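PDB 5I3S: inositol monophosphatase family protein from Staphylococcus aureus, which probably hydrolyses inositol monophosphate or related sugar phosphates, as a phosphatase of the FIG superfamily. Local coordinates for residues 96-102 with 114-119; 60-65 with 78-84; 37-42 with 85-91; 206-210 with 231-236. One frame throughout, in Å; residues are numbered along the deposited sequence.

How the contacts relate
Contact 3 opens first along the chain, at helix 37-56, and closes at 85-91 after contact 2 has already opened and closed within it; contacts 1 and 4 follow in turn. Contacts 1 and 2, with centres about 15 Å apart, lie in the same mixed sheet, where strand 78-83 is flanked by 61-64 and 99-106. Contact 3, about 11 Å from contact 1 between centres, packs the start of helix 37-56 beyond the end of that sheet. Contact 4, about 11 Å from contact 2, sets the start of helix 206-218 beside it. Asp83, Asp86 and Asp208 thereby converge from contacts 2, 3 and 4, consistent with the acidic metal site of this phosphatase family.

Contact 1: 96-102 with 114-119; sequences ENFAISI and FVYDVM
Ile100 and Tyr116 form an antiparallel hydrogen-bonded pair: Tyr116 N reaches Ile100 O at 2.8 Å and almost straight (173°), whereas the return bond from Ile100 N to Tyr116 O is longer, 3.2 Å, and bent to 139°. Ile102 and Phe114 repeat the pairing, with the non-hydrogen-bonded pair Ser101-Val115 between. On the Ile100 face, Ile102 CG2 lies 3.9 Å from Phe114 CD2, and Ile100 CD1 touches Val118 CG2 and lies loosely at the edge of the Tyr116 ring. Past the ladder the Phe98 ring takes over. Its chi1 of 59° swings it back to Val118 and Met119, where Phe98 CZ meets Met119 CG at 3.7 Å; Met119, bent along its length, brings SD obliquely to the ring as a Met-aromatic contact. Three waters fill in around Asp117. One accepts from Met119 N, sits over a face of the Phe98 ring, and lies 2.8 Å from Asp117 OD1 and 2.9 Å from Phe98 O; another accepts from Asn97 N. Further out, Ile11 of helix 2-24 packs on Ile100 and Phe114, and Leu186 of helix 184-193 on Ala99 and Val115. Where direct backbone pairing stops, waters between Asp117 and the Asn97 and Phe98 backbone take over the polar link, so the join there probably depends on ordered solvent.

Contact 2: 60-65 with 78-84; sequences HQVLGE and TVWVVDP
The methine CB of Thr78 plugs onto the flat imidazole of His60, 3.7 Å from the centroid and nearly on the ring normal, a CH-pi contact, while Thr78 CG2 rests over the same face toward CE1. At the rim of that ring Trp80 NE1 donates to His60 ND1, a long 3.3 Å bond at 149°, with each nitrogen tilted somewhat from the other's ring plane. The two rings meet rim to rim, and His60 also stacks with Tyr57. The backbones run parallel, Gln61, Val62, Leu63 and Gly64 lying beside Val79 to Val82. Alternating bonds hold them: Gln61 N to Thr78 O, then Trp80 N to Gln61 O at 2.8 Å. This is the edge of the mixed sheet, and strand 78-83 runs into the Asp-Pro-Ile-Asp-Gly-Thr signature of the inositol monophosphatase family. On one face Leu63 CB settles between Val79 CG1 and Val81 CB, the latter 4.0 Å away. On the other, the two branches of Val62 spread along the neighbouring strand: CG2 touches Trp80 CB, and CG1 meets Val82 CG1 at 4.1 Å. Gly64 adds no bump there. Near the corner Glu65 CG fits against Asp83 OD1 at 3.6 Å. With chi2 at -78° the Glu65 chain bends so that OE1 packs on Pro84 CG at 3.7 Å, the two carboxylates standing 4.3 Å apart from Glu65 OE1 to Asp83 OD1.

Contact 3: 37-42 with 85-91; sequences LVTNVD and IDGTLNF
Leu37 brings CD2 to the far rim of the Phe91 ring, 4.2 Å from CE2, at the very start of the helix. Val38 does more: its CG2, anti to the backbone N, wedges between Phe91 CD2 at 3.6 Å and Thr88 CB at 3.9 Å, while its side chain and that of Phe91 slide past each other in opposite directions. A turn later, Val41 crosses Ile85 at about a right angle, CG1 lying 3.7 Å from the Ile85 CD1 methyl. That same CD1 pushes in against the helix backbone, 3.6 Å from Asp42 N. Asp42 crosses Thr88 at a similarly steep angle, its OD2 3.5 Å from Thr88 CG2 and 3.8 Å from Ile85 CB. Helix 2-24 closes the apolar patch through Ile18 and Met22. No hydrogen bond crosses: the packing is largely apolar, with the Asp42 carboxylate at its border, and it sets a helix start on the Asp-Pro-Ile-Asp-Gly-Thr signature of inositol monophosphatases, in which Gly87 is the N-cap of helix 88-94.

Contact 4: 206-210 with 231-236; sequences PWDFA and LTISGP
Phe209 drives its ring into the hollow of the loop 231-236. From CB, which points toward that loop, chi1 of 57° sets CG between the backbone N and the carbonyl carbon and brings the ring back over Pro206, its far end reaching the loop. CE1 lies 3.5 Å from Thr232 O, then meets Leu231 CB at 4.3 Å and, more loosely, Ile233 CG2, both carbons at a slant. The tip, CZ, ends 3.4 Å from Thr232 O, which lies in the ring plane at the edge, with Gly235 O also near that plane at 4.0 Å. One face is lined from its own helix, since Pro206 CA sits 3.4 Å above the plane toward the rim. Pro206 itself leans on the loop: CB comes 3.8 Å from Ile233 O, and CD 3.9 Å from Pro236 N. Ala210 CB fills in against Ile233 CG2. Behind, Ile239 of strand 237-242 backs Phe209. Asp208, in the Trp-Asp-x-Ala motif of the family, leaves the other way, toward Asp83 and Asp86. No hydrogen bond joins helix and loop; they hold by apolar packing and by carbonyl oxygens in or near the ring plane at the C-H edge of Phe209, weakly electrostatic and probably favouring this ring orientation.

Contact 1: 96-102 with 114-119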
loop_
_atom_site.group_PDB
_atom_site.type_symbol
_atom_site.label_atom_id
_atom_site.label_comp_id
_atom_site.label_asym_id
_atom_site.label_seq_id
_atom_site.Cartn_x
_atom_site.Cartn_y
_atom_site.Cartn_z
ATOM N N GLU A 96 10.667 -4.002 -4.589
ATOM C CA GLU A 96 10.327 -4.399 -3.237
ATOM C C GLU A 96 8.815 -4.569 -3.186
ATOM O O GLU A 96 8.146 -4.403 -4.210
ATOM C CB GLU A 96 10.804 -3.368 -2.165
ATOM C CG GLU A 96 10.131 -2.012 -2.252
ATOM C CD GLU A 96 10.580 -0.983 -1.206
ATOM O OE1 GLU A 96 9.971 0.119 -1.209
ATOM O OE2 GLU A 96 11.506 -1.239 -0.412
ATOM N N ASN A 97 8.301 -4.951 -2.012
ATOM C CA ASN A 97 6.888 -5.242 -1.793
ATOM C C ASN A 97 6.369 -6.422 -2.563
ATOM O O ASN A 97 5.230 -6.405 -3.051
ATOM C CB ASN A 97 6.035 -3.960 -2.019
ATOM C CG ASN A 97 6.513 -2.827 -1.140
ATOM O OD1 ASN A 97 6.883 -3.045 0.023
ATOM N ND2 ASN A 97 6.558 -1.655 -1.679
ATOM N N PHE A 98 7.210 -7.467 -2.620
ATOM C CA PHE A 98 6.869 -8.713 -3.268
ATOM C C PHE A 98 7.345 -9.849 -2.399
ATOM O O PHE A 98 8.330 -9.713 -1.693
ATOM C CB PHE A 98 7.542 -8.843 -4.636
ATOM C CG PHE A 98 9.054 -8.769 -4.588
ATOM C CD1 PHE A 98 9.829 -9.915 -4.348
ATOM C CD2 PHE A 98 9.687 -7.577 -4.786
ATOM C CE1 PHE A 98 11.215 -9.857 -4.309
ATOM C CE2 PHE A 98 11.079 -7.500 -4.757
ATOM C CZ PHE A 98 11.844 -8.636 -4.514
ATOM N N ALA A 99 6.658 -10.978 -2.466
ATOM C CA ALA A 99 6.998 -12.100 -1.583
ATOM C C ALA A 99 7.214 -13.410 -2.348
ATOM O O ALA A 99 6.637 -13.595 -3.388
ATOM C CB ALA A 99 5.912 -12.284 -0.531
ATOM N N ILE A 100 8.049 -14.290 -1.822
ATOM C CA ILE A 100 7.937 -15.692 -2.180
ATOM C C ILE A 100 6.934 -16.298 -1.180
ATOM O O ILE A 100 6.948 -15.930 0.014
ATOM C CB ILE A 100 9.258 -16.463 -2.064
ATOM C CG1 ILE A 100 10.423 -15.731 -2.730
ATOM C CG2 ILE A 100 9.091 -17.873 -2.646
ATOM C CD1 ILE A 100 11.788 -16.190 -2.239
ATOM N N SER A 101 6.049 -17.162 -1.690
ATOM C CA SER A 101 5.000 -17.811 -0.913
ATOM C C SER A 101 5.012 -19.327 -1.101
ATOM O O SER A 101 4.980 -19.808 -2.206
ATOM C CB SER A 101 3.625 -17.305 -1.368
ATOM O OG SER A 101 2.551 -17.826 -0.569
ATOM N N ILE A 102 4.972 -20.076 -0.010
ATOM C CA ILE A 102 5.046 -21.542 -0.059
ATOM C C ILE A 102 4.010 -22.043 0.888
ATOM O O ILE A 102 4.027 -21.685 2.054
ATOM C CB ILE A 102 6.439 -22.083 0.380
ATOM C CG1 ILE A 102 7.449 -21.900 -0.758
ATOM C CG2 ILE A 102 6.390 -23.541 0.787
ATOM C CD1 ILE A 102 8.881 -22.234 -0.404
ATOM N N PHE A 114 4.266 -20.125 4.446
ATOM C CA PHE A 114 5.392 -19.197 4.442
ATOM C C PHE A 114 5.170 -18.065 3.453
ATOM O O PHE A 114 4.922 -18.358 2.301
ATOM C CB PHE A 114 6.712 -19.912 4.065
ATOM C CG PHE A 114 7.028 -21.132 4.911
ATOM C CD1 PHE A 114 7.810 -21.029 6.045
ATOM C CD2 PHE A 114 6.548 -22.399 4.549
ATOM C CE1 PHE A 114 8.108 -22.155 6.818
ATOM C CE2 PHE A 114 6.834 -23.531 5.314
ATOM C CZ PHE A 114 7.623 -23.407 6.446
ATOM N N VAL A 115 5.247 -16.799 3.895
ATOM C CA VAL A 115 5.355 -15.662 2.965
ATOM C C VAL A 115 6.550 -14.774 3.355
ATOM O O VAL A 115 6.618 -14.243 4.462
ATOM C CB VAL A 115 4.015 -14.904 2.635
ATOM C CG1 VAL A 115 2.767 -15.612 3.111
ATOM C CG2 VAL A 115 3.964 -13.505 3.082
ATOM N N TYR A 116 7.529 -14.710 2.451
ATOM C CA TYR A 116 8.829 -14.108 2.738
ATOM C C TYR A 116 8.925 -12.807 2.035
ATOM O O TYR A 116 8.948 -12.792 0.808
ATOM C CB TYR A 116 9.990 -15.015 2.305
ATOM C CG TYR A 116 11.386 -14.511 2.671
ATOM C CD1 TYR A 116 11.619 -13.794 3.857
ATOM C CD2 TYR A 116 12.493 -14.794 1.869
ATOM C CE1 TYR A 116 12.903 -13.350 4.204
ATOM C CE2 TYR A 116 13.758 -14.349 2.219
ATOM C CZ TYR A 116 13.951 -13.621 3.391
ATOM O OH TYR A 116 15.185 -13.159 3.734
ATOM N N ASP A 117 8.926 -11.714 2.796
ATOM C CA ASP A 117 9.026 -10.369 2.223
ATOM C C ASP A 117 10.527 -10.187 1.993
ATOM O O ASP A 117 11.272 -9.854 2.897
ATOM C CB ASP A 117 8.418 -9.285 3.157
ATOM C CG ASP A 117 8.498 -7.874 2.586
ATOM O OD1 ASP A 117 9.393 -7.594 1.727
ATOM O OD2 ASP A 117 7.681 -7.023 3.005
ATOM N N VAL A 118 10.944 -10.482 0.785
ATOM C CA VAL A 118 12.344 -10.619 0.464
ATOM C C VAL A 118 13.131 -9.326 0.769
ATOM O O VAL A 118 14.192 -9.410 1.374
ATOM C CB VAL A 118 12.546 -10.989 -1.023
ATOM C CG1 VAL A 118 14.017 -10.951 -1.391
ATOM C CG2 VAL A 118 11.948 -12.367 -1.307
ATOM N N MET A 119 12.605 -8.162 0.370
ATOM C CA MET A 119 13.353 -6.946 0.505
ATOM C C MET A 119 13.374 -6.370 1.908
ATOM O O MET A 119 14.280 -5.597 2.215
ATOM C CB MET A 119 12.973 -5.902 -0.546
ATOM C CG MET A 119 13.203 -6.351 -1.984
ATOM S SD MET A 119 14.744 -7.152 -2.508
ATOM C CE MET A 119 15.775 -5.690 -2.409
HETATM O O HOH W 1 9.574 -5.081 0.624
HETATM O O HOH W 2 6.543 -4.990 2.215
HETATM O O HOH W 3 10.168 -7.633 -0.958
#

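Contact 2: 60-65 with 78-84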
loop_
_atom_site.group_PDB
_atom_site.type_symbol
_atom_site.label_atom_id
_atom_site.label_comp_id
_atom_site.label_asym_id
_atom_site.label_seq_id
_atom_site.Cartn_x
_atom_site.Cartn_y
_atom_site.Cartn_z
ATOM N N HIS A 60 7.665 -35.862 -3.306
ATOM C CA HIS A 60 6.802 -34.690 -3.111
ATOM C C HIS A 60 6.400 -34.076 -4.446
ATOM O O HIS A 60 7.120 -34.172 -5.445
ATOM C CB HIS A 60 7.478 -33.665 -2.204
ATOM C CG HIS A 60 7.566 -34.114 -0.789
ATOM N ND1 HIS A 60 7.866 -33.257 0.244
ATOM C CD2 HIS A 60 7.343 -35.323 -0.225
ATOM C CE1 HIS A 60 7.852 -33.919 1.387
ATOM N NE2 HIS A 60 7.528 -35.175 1.129
ATOM N N GLN A 61 5.198 -33.514 -4.449
ATOM C CA GLN A 61 4.659 -32.841 -5.609
ATOM C C GLN A 61 4.779 -31.325 -5.383
ATOM O O GLN A 61 4.682 -30.842 -4.248
ATOM C CB GLN A 61 3.192 -33.229 -5.793
ATOM C CG GLN A 61 2.840 -34.703 -5.566
ATOM C CD GLN A 61 1.596 -35.088 -6.352
ATOM O OE1 GLN A 61 1.637 -35.187 -7.591
ATOM N NE2 GLN A 61 0.480 -35.300 -5.649
ATOM N N VAL A 62 4.979 -30.602 -6.475
ATOM C CA VAL A 62 5.149 -29.149 -6.485
ATOM C C VAL A 62 4.089 -28.528 -7.415
ATOM O O VAL A 62 4.141 -28.721 -8.642
ATOM C CB VAL A 62 6.571 -28.770 -6.956
ATOM C CG1 VAL A 62 6.726 -27.252 -7.174
ATOM C CG2 VAL A 62 7.584 -29.259 -5.937
ATOM N N LEU A 63 3.125 -27.812 -6.832
ATOM C CA LEU A 63 2.162 -27.017 -7.615
ATOM C C LEU A 63 2.664 -25.591 -7.711
ATOM O O LEU A 63 2.648 -24.849 -6.737
ATOM C CB LEU A 63 0.790 -27.048 -6.982
ATOM C CG LEU A 63 -0.301 -26.193 -7.614
ATOM C CD1 LEU A 63 -0.593 -26.675 -9.022
ATOM C CD2 LEU A 63 -1.583 -26.196 -6.790
ATOM N N GLY A 64 3.120 -25.202 -8.891
ATOM C CA GLY A 64 3.809 -23.930 -9.043
ATOM C C GLY A 64 3.312 -22.953 -10.106
ATOM O O GLY A 64 2.719 -23.346 -11.131
ATOM N N GLU A 65 3.615 -21.672 -9.845
ATOM C CA GLU A 65 3.170 -20.557 -10.657
ATOM C C GLU A 65 3.835 -20.664 -12.006
ATOM O O GLU A 65 3.158 -20.570 -13.027
ATOM C CB GLU A 65 3.477 -19.213 -9.960
ATOM C CG GLU A 65 3.227 -17.926 -10.784
ATOM C CD GLU A 65 4.327 -17.615 -11.825
ATOM O OE1 GLU A 65 5.504 -17.981 -11.631
ATOM O OE2 GLU A 65 4.017 -17.009 -12.874
ATOM N N THR A 78 2.116 -35.349 -0.507
ATOM C CA THR A 78 2.637 -34.074 0.008
ATOM C C THR A 78 2.801 -33.111 -1.170
ATOM O O THR A 78 3.361 -33.493 -2.199
ATOM C CB THR A 78 3.939 -34.216 0.864
ATOM O OG1 THR A 78 3.718 -35.143 1.945
ATOM C CG2 THR A 78 4.337 -32.833 1.482
ATOM N N VAL A 79 2.282 -31.883 -1.003
ATOM C CA VAL A 79 2.229 -30.906 -2.073
ATOM C C VAL A 79 2.733 -29.522 -1.653
ATOM O O VAL A 79 2.209 -28.941 -0.716
ATOM C CB VAL A 79 0.808 -30.805 -2.639
ATOM C CG1 VAL A 79 0.744 -29.780 -3.753
ATOM C CG2 VAL A 79 0.400 -32.175 -3.162
ATOM N N TRP A 80 3.744 -29.029 -2.390
ATOM C CA TRP A 80 4.344 -27.711 -2.189
ATOM C C TRP A 80 3.665 -26.793 -3.174
ATOM O O TRP A 80 3.774 -27.024 -4.386
ATOM C CB TRP A 80 5.866 -27.736 -2.470
ATOM C CG TRP A 80 6.679 -28.456 -1.387
ATOM C CD1 TRP A 80 6.534 -29.733 -0.987
ATOM C CD2 TRP A 80 7.731 -27.908 -0.572
ATOM N NE1 TRP A 80 7.437 -30.037 -0.007
ATOM C CE2 TRP A 80 8.183 -28.937 0.270
ATOM C CE3 TRP A 80 8.356 -26.655 -0.501
ATOM C CZ2 TRP A 80 9.219 -28.762 1.182
ATOM C CZ3 TRP A 80 9.376 -26.475 0.412
ATOM C CH2 TRP A 80 9.792 -27.516 1.250
ATOM N N VAL A 81 2.972 -25.763 -2.696
ATOM C CA VAL A 81 2.376 -24.819 -3.662
ATOM C C VAL A 81 3.105 -23.472 -3.614
ATOM O O VAL A 81 3.028 -22.759 -2.612
ATOM C CB VAL A 81 0.809 -24.803 -3.644
ATOM C CG1 VAL A 81 0.254 -25.033 -2.276
ATOM C CG2 VAL A 81 0.210 -23.576 -4.285
ATOM N N VAL A 82 3.841 -23.159 -4.683
ATOM C CA VAL A 82 4.799 -22.071 -4.606
ATOM C C VAL A 82 4.540 -20.959 -5.606
ATOM O O VAL A 82 4.312 -21.234 -6.788
ATOM C CB VAL A 82 6.306 -22.556 -4.560
ATOM C CG1 VAL A 82 6.477 -24.047 -4.668
ATOM C CG2 VAL A 82 7.261 -21.794 -5.478
ATOM N N ASP A 83 4.582 -19.707 -5.118
ATOM C CA ASP A 83 4.748 -18.535 -6.000
ATOM C C ASP A 83 6.158 -17.962 -5.772
ATOM O O ASP A 83 6.440 -17.342 -4.719
ATOM C CB ASP A 83 3.666 -17.456 -5.786
ATOM C CG ASP A 83 3.604 -16.437 -6.964
ATOM O OD1 ASP A 83 4.518 -16.425 -7.798
ATOM O OD2 ASP A 83 2.669 -15.611 -7.032
ATOM N N PRO A 84 7.060 -18.211 -6.719
ATOM C CA PRO A 84 8.412 -17.633 -6.663
ATOM C C PRO A 84 8.404 -16.124 -6.442
ATOM O O PRO A 84 9.140 -15.687 -5.586
ATOM C CB PRO A 84 9.037 -18.033 -8.017
ATOM C CG PRO A 84 7.871 -18.469 -8.837
ATOM C CD PRO A 84 6.948 -19.126 -7.866
#

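Contact 3: 37-42 with 85-91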
loop_
_atom_site.group_PDB
_atom_site.type_symbol
_atom_site.label_atom_id
_atom_site.label_comp_id
_atom_site.label_asym_id
_atom_site.label_seq_id
_atom_site.Cartn_x
_atom_site.Cartn_y
_atom_site.Cartn_z
ATOM N N LEU A 37 13.779 -9.019 -16.622
ATOM C CA LEU A 37 14.415 -9.498 -15.391
ATOM C C LEU A 37 13.473 -10.336 -14.499
ATOM O O LEU A 37 13.885 -11.367 -13.928
ATOM C CB LEU A 37 14.976 -8.323 -14.592
ATOM C CG LEU A 37 15.667 -8.661 -13.269
ATOM C CD1 LEU A 37 16.939 -9.530 -13.427
ATOM C CD2 LEU A 37 15.976 -7.350 -12.567
ATOM N N VAL A 38 12.212 -9.920 -14.416
ATOM C CA VAL A 38 11.242 -10.583 -13.544
ATOM C C VAL A 38 10.866 -11.994 -14.001
ATOM O O VAL A 38 10.813 -12.910 -13.167
ATOM C CB VAL A 38 9.997 -9.693 -13.277
ATOM C CG1 VAL A 38 9.097 -9.528 -14.520
ATOM C CG2 VAL A 38 9.216 -10.228 -12.083
ATOM N N THR A 39 10.621 -12.171 -15.308
ATOM C CA THR A 39 10.482 -13.496 -15.914
ATOM C C THR A 39 11.699 -14.348 -15.586
ATOM O O THR A 39 11.544 -15.471 -15.116
ATOM C CB THR A 39 10.356 -13.437 -17.446
ATOM O OG1 THR A 39 9.566 -12.307 -17.803
ATOM C CG2 THR A 39 9.692 -14.709 -17.987
ATOM N N ASN A 40 12.898 -13.788 -15.784
ATOM C CA ASN A 40 14.133 -14.545 -15.558
ATOM C C ASN A 40 14.321 -14.934 -14.092
ATOM O O ASN A 40 14.596 -16.114 -13.811
ATOM C CB ASN A 40 15.369 -13.825 -16.125
ATOM C CG ASN A 40 15.581 -14.096 -17.622
ATOM O OD1 ASN A 40 14.645 -14.436 -18.360
ATOM N ND2 ASN A 40 16.830 -13.932 -18.078
ATOM N N VAL A 41 14.151 -13.967 -13.180
ATOM C CA VAL A 41 14.207 -14.255 -11.710
ATOM C C VAL A 41 13.101 -15.213 -11.244
ATOM O O VAL A 41 13.352 -16.066 -10.376
ATOM C CB VAL A 41 14.235 -12.967 -10.850
ATOM C CG1 VAL A 41 14.164 -13.266 -9.345
ATOM C CG2 VAL A 41 15.509 -12.215 -11.116
ATOM N N ASP A 42 11.923 -15.112 -11.850
ATOM C CA ASP A 42 10.793 -15.974 -11.539
ATOM C C ASP A 42 11.153 -17.452 -11.843
ATOM O O ASP A 42 10.958 -18.357 -10.993
ATOM C CB ASP A 42 9.516 -15.519 -12.322
ATOM C CG ASP A 42 8.284 -15.397 -11.441
ATOM O OD1 ASP A 42 8.003 -16.334 -10.701
ATOM O OD2 ASP A 42 7.567 -14.381 -11.484
ATOM N N ILE A 85 7.555 -15.361 -7.152
ATOM C CA ILE A 85 7.406 -13.913 -6.951
ATOM C C ILE A 85 5.934 -13.507 -6.993
ATOM O O ILE A 85 5.352 -13.411 -8.062
ATOM C CB ILE A 85 8.184 -13.100 -7.999
ATOM C CG1 ILE A 85 9.701 -13.418 -7.962
ATOM C CG2 ILE A 85 7.982 -11.594 -7.807
ATOM C CD1 ILE A 85 10.442 -13.036 -9.260
ATOM N N ASP A 86 5.329 -13.302 -5.823
ATOM C CA ASP A 86 4.020 -12.738 -5.727
ATOM C C ASP A 86 4.079 -11.211 -5.562
ATOM O O ASP A 86 4.609 -10.715 -4.559
ATOM C CB ASP A 86 3.232 -13.332 -4.538
ATOM C CG ASP A 86 1.729 -12.970 -4.615
ATOM O OD1 ASP A 86 1.210 -12.773 -5.730
ATOM O OD2 ASP A 86 1.075 -12.836 -3.581
ATOM N N GLY A 87 3.466 -10.498 -6.504
ATOM C CA GLY A 87 3.665 -9.100 -6.681
ATOM C C GLY A 87 4.696 -8.771 -7.757
ATOM O O GLY A 87 5.582 -7.920 -7.546
ATOM N N THR A 88 4.565 -9.390 -8.927
ATOM C CA THR A 88 5.561 -9.157 -9.971
ATOM C C THR A 88 5.609 -7.681 -10.421
ATOM O O THR A 88 6.691 -7.145 -10.683
ATOM C CB THR A 88 5.375 -10.094 -11.204
ATOM O OG1 THR A 88 4.033 -10.024 -11.636
ATOM C CG2 THR A 88 5.613 -11.551 -10.866
ATOM N N LEU A 89 4.467 -7.021 -10.533
ATOM C CA LEU A 89 4.498 -5.612 -10.814
ATOM C C LEU A 89 5.192 -4.799 -9.735
ATOM O O LEU A 89 5.915 -3.843 -10.063
ATOM C CB LEU A 89 3.097 -5.015 -11.040
ATOM C CG LEU A 89 2.413 -5.259 -12.385
ATOM C CD1 LEU A 89 1.035 -4.596 -12.433
ATOM C CD2 LEU A 89 3.303 -4.795 -13.536
ATOM N N ASN A 90 4.959 -5.110 -8.456
ATOM C CA ASN A 90 5.753 -4.460 -7.386
ATOM C C ASN A 90 7.276 -4.662 -7.647
ATOM O O ASN A 90 8.036 -3.721 -7.652
ATOM C CB ASN A 90 5.309 -4.912 -5.967
ATOM C CG ASN A 90 3.931 -4.345 -5.562
ATOM O OD1 ASN A 90 3.350 -3.514 -6.252
ATOM N ND2 ASN A 90 3.422 -4.797 -4.445
ATOM N N PHE A 91 7.689 -5.895 -7.882
ATOM C CA PHE A 91 9.031 -6.188 -8.249
ATOM C C PHE A 91 9.517 -5.340 -9.453
ATOM O O PHE A 91 10.589 -4.712 -9.380
ATOM C CB PHE A 91 9.165 -7.686 -8.531
ATOM C CG PHE A 91 10.542 -8.115 -8.946
ATOM C CD1 PHE A 91 11.310 -8.878 -8.099
ATOM C CD2 PHE A 91 11.061 -7.765 -10.212
ATOM C CE1 PHE A 91 12.573 -9.305 -8.487
ATOM C CE2 PHE A 91 12.322 -8.188 -10.607
ATOM C CZ PHE A 91 13.076 -8.968 -9.744
#

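Contact 4: 206-210 with 231-236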
loop_
_atom_site.group_PDB
_atom_site.type_symbol
_atom_site.label_atom_id
_atom_site.label_comp_id
_atom_site.label_asym_id
_atom_site.label_seq_id
_atom_site.Cartn_x
_atom_site.Cartn_y
_atom_site.Cartn_z
ATOM N N PRO A 206 -4.074 -20.609 -6.520
ATOM C CA PRO A 206 -3.790 -21.279 -5.264
ATOM C C PRO A 206 -2.443 -20.894 -4.644
ATOM O O PRO A 206 -2.332 -20.788 -3.402
ATOM C CB PRO A 206 -3.787 -22.761 -5.616
ATOM C CG PRO A 206 -4.207 -22.905 -7.041
ATOM C CD PRO A 206 -4.446 -21.543 -7.604
ATOM N N TRP A 207 -1.453 -20.695 -5.506
ATOM C CA TRP A 207 -0.109 -20.297 -5.084
ATOM C C TRP A 207 -0.021 -18.852 -4.545
ATOM O O TRP A 207 0.958 -18.517 -3.889
ATOM C CB TRP A 207 0.927 -20.495 -6.211
ATOM C CG TRP A 207 0.582 -19.900 -7.536
ATOM C CD1 TRP A 207 0.709 -18.607 -7.903
ATOM C CD2 TRP A 207 0.056 -20.591 -8.687
ATOM N NE1 TRP A 207 0.287 -18.435 -9.215
ATOM C CE2 TRP A 207 -0.111 -19.641 -9.712
ATOM C CE3 TRP A 207 -0.295 -21.919 -8.941
ATOM C CZ2 TRP A 207 -0.606 -19.979 -10.985
ATOM C CZ3 TRP A 207 -0.784 -22.255 -10.202
ATOM C CH2 TRP A 207 -0.928 -21.291 -11.204
ATOM N N ASP A 208 -1.038 -18.032 -4.778
ATOM C CA ASP A 208 -1.089 -16.722 -4.124
ATOM C C ASP A 208 -1.733 -16.734 -2.705
ATOM O O ASP A 208 -1.426 -15.876 -1.888
ATOM C CB ASP A 208 -1.782 -15.710 -5.006
ATOM C CG ASP A 208 -1.070 -15.494 -6.352
ATOM O OD1 ASP A 208 -1.800 -15.513 -7.362
ATOM O OD2 ASP A 208 0.169 -15.382 -6.409
ATOM N N PHE A 209 -2.580 -17.702 -2.397
ATOM C CA PHE A 209 -3.161 -17.735 -1.080
ATOM C C PHE A 209 -2.741 -18.848 -0.178
ATOM O O PHE A 209 -2.949 -18.733 1.031
ATOM C CB PHE A 209 -4.683 -17.661 -1.129
ATOM C CG PHE A 209 -5.332 -18.738 -1.931
ATOM C CD1 PHE A 209 -5.470 -20.013 -1.423
ATOM C CD2 PHE A 209 -5.840 -18.449 -3.199
ATOM C CE1 PHE A 209 -6.120 -20.983 -2.145
ATOM C CE2 PHE A 209 -6.472 -19.419 -3.945
ATOM C CZ PHE A 209 -6.628 -20.686 -3.399
ATOM N N ALA A 210 -2.141 -19.901 -0.719
ATOM C CA ALA A 210 -1.849 -21.092 0.094
ATOM C C ALA A 210 -1.016 -20.819 1.330
ATOM O O ALA A 210 -1.394 -21.226 2.411
ATOM C CB ALA A 210 -1.201 -22.168 -0.749
ATOM N N LEU A 231 -11.889 -22.108 0.779
ATOM C CA LEU A 231 -10.781 -22.101 -0.174
ATOM C C LEU A 231 -10.034 -23.381 -0.098
ATOM O O LEU A 231 -9.830 -23.914 0.964
ATOM C CB LEU A 231 -9.784 -20.978 0.115
ATOM C CG LEU A 231 -10.405 -19.601 0.053
ATOM C CD1 LEU A 231 -9.403 -18.552 0.491
ATOM C CD2 LEU A 231 -10.935 -19.317 -1.337
ATOM N N THR A 232 -9.603 -23.865 -1.242
ATOM C CA THR A 232 -8.840 -25.082 -1.317
ATOM C C THR A 232 -7.786 -24.822 -2.363
ATOM O O THR A 232 -7.893 -23.859 -3.127
ATOM C CB THR A 232 -9.702 -26.311 -1.730
ATOM O OG1 THR A 232 -10.240 -26.127 -3.046
ATOM C CG2 THR A 232 -10.861 -26.530 -0.751
ATOM N N ILE A 233 -6.788 -25.700 -2.420
ATOM C CA ILE A 233 -5.691 -25.564 -3.381
ATOM C C ILE A 233 -5.949 -26.297 -4.695
ATOM O O ILE A 233 -5.081 -26.354 -5.549
ATOM C CB ILE A 233 -4.321 -25.926 -2.757
ATOM C CG1 ILE A 233 -4.323 -27.354 -2.188
ATOM C CG2 ILE A 233 -4.001 -24.919 -1.665
ATOM C CD1 ILE A 233 -2.927 -27.945 -2.154
ATOM N N SER A 234 -7.168 -26.785 -4.895
ATOM C CA SER A 234 -7.500 -27.542 -6.093
ATOM C C SER A 234 -7.811 -26.627 -7.264
ATOM O O SER A 234 -7.793 -27.075 -8.406
ATOM C CB SER A 234 -8.705 -28.474 -5.803
ATOM O OG SER A 234 -9.836 -27.711 -5.368
ATOM N N GLY A 235 -8.164 -25.378 -7.001
ATOM C CA GLY A 235 -8.344 -24.421 -8.072
ATOM C C GLY A 235 -8.261 -22.932 -7.727
ATOM O O GLY A 235 -8.294 -22.533 -6.565
ATOM N N PRO A 236 -8.149 -22.085 -8.756
ATOM C CA PRO A 236 -8.263 -20.654 -8.488
ATOM C C PRO A 236 -9.638 -20.312 -7.868
ATOM O O PRO A 236 -10.577 -21.102 -8.002
ATOM C CB PRO A 236 -8.134 -20.024 -9.883
ATOM C CG PRO A 236 -8.589 -21.124 -10.840
ATOM C CD PRO A 236 -8.062 -22.381 -10.205
#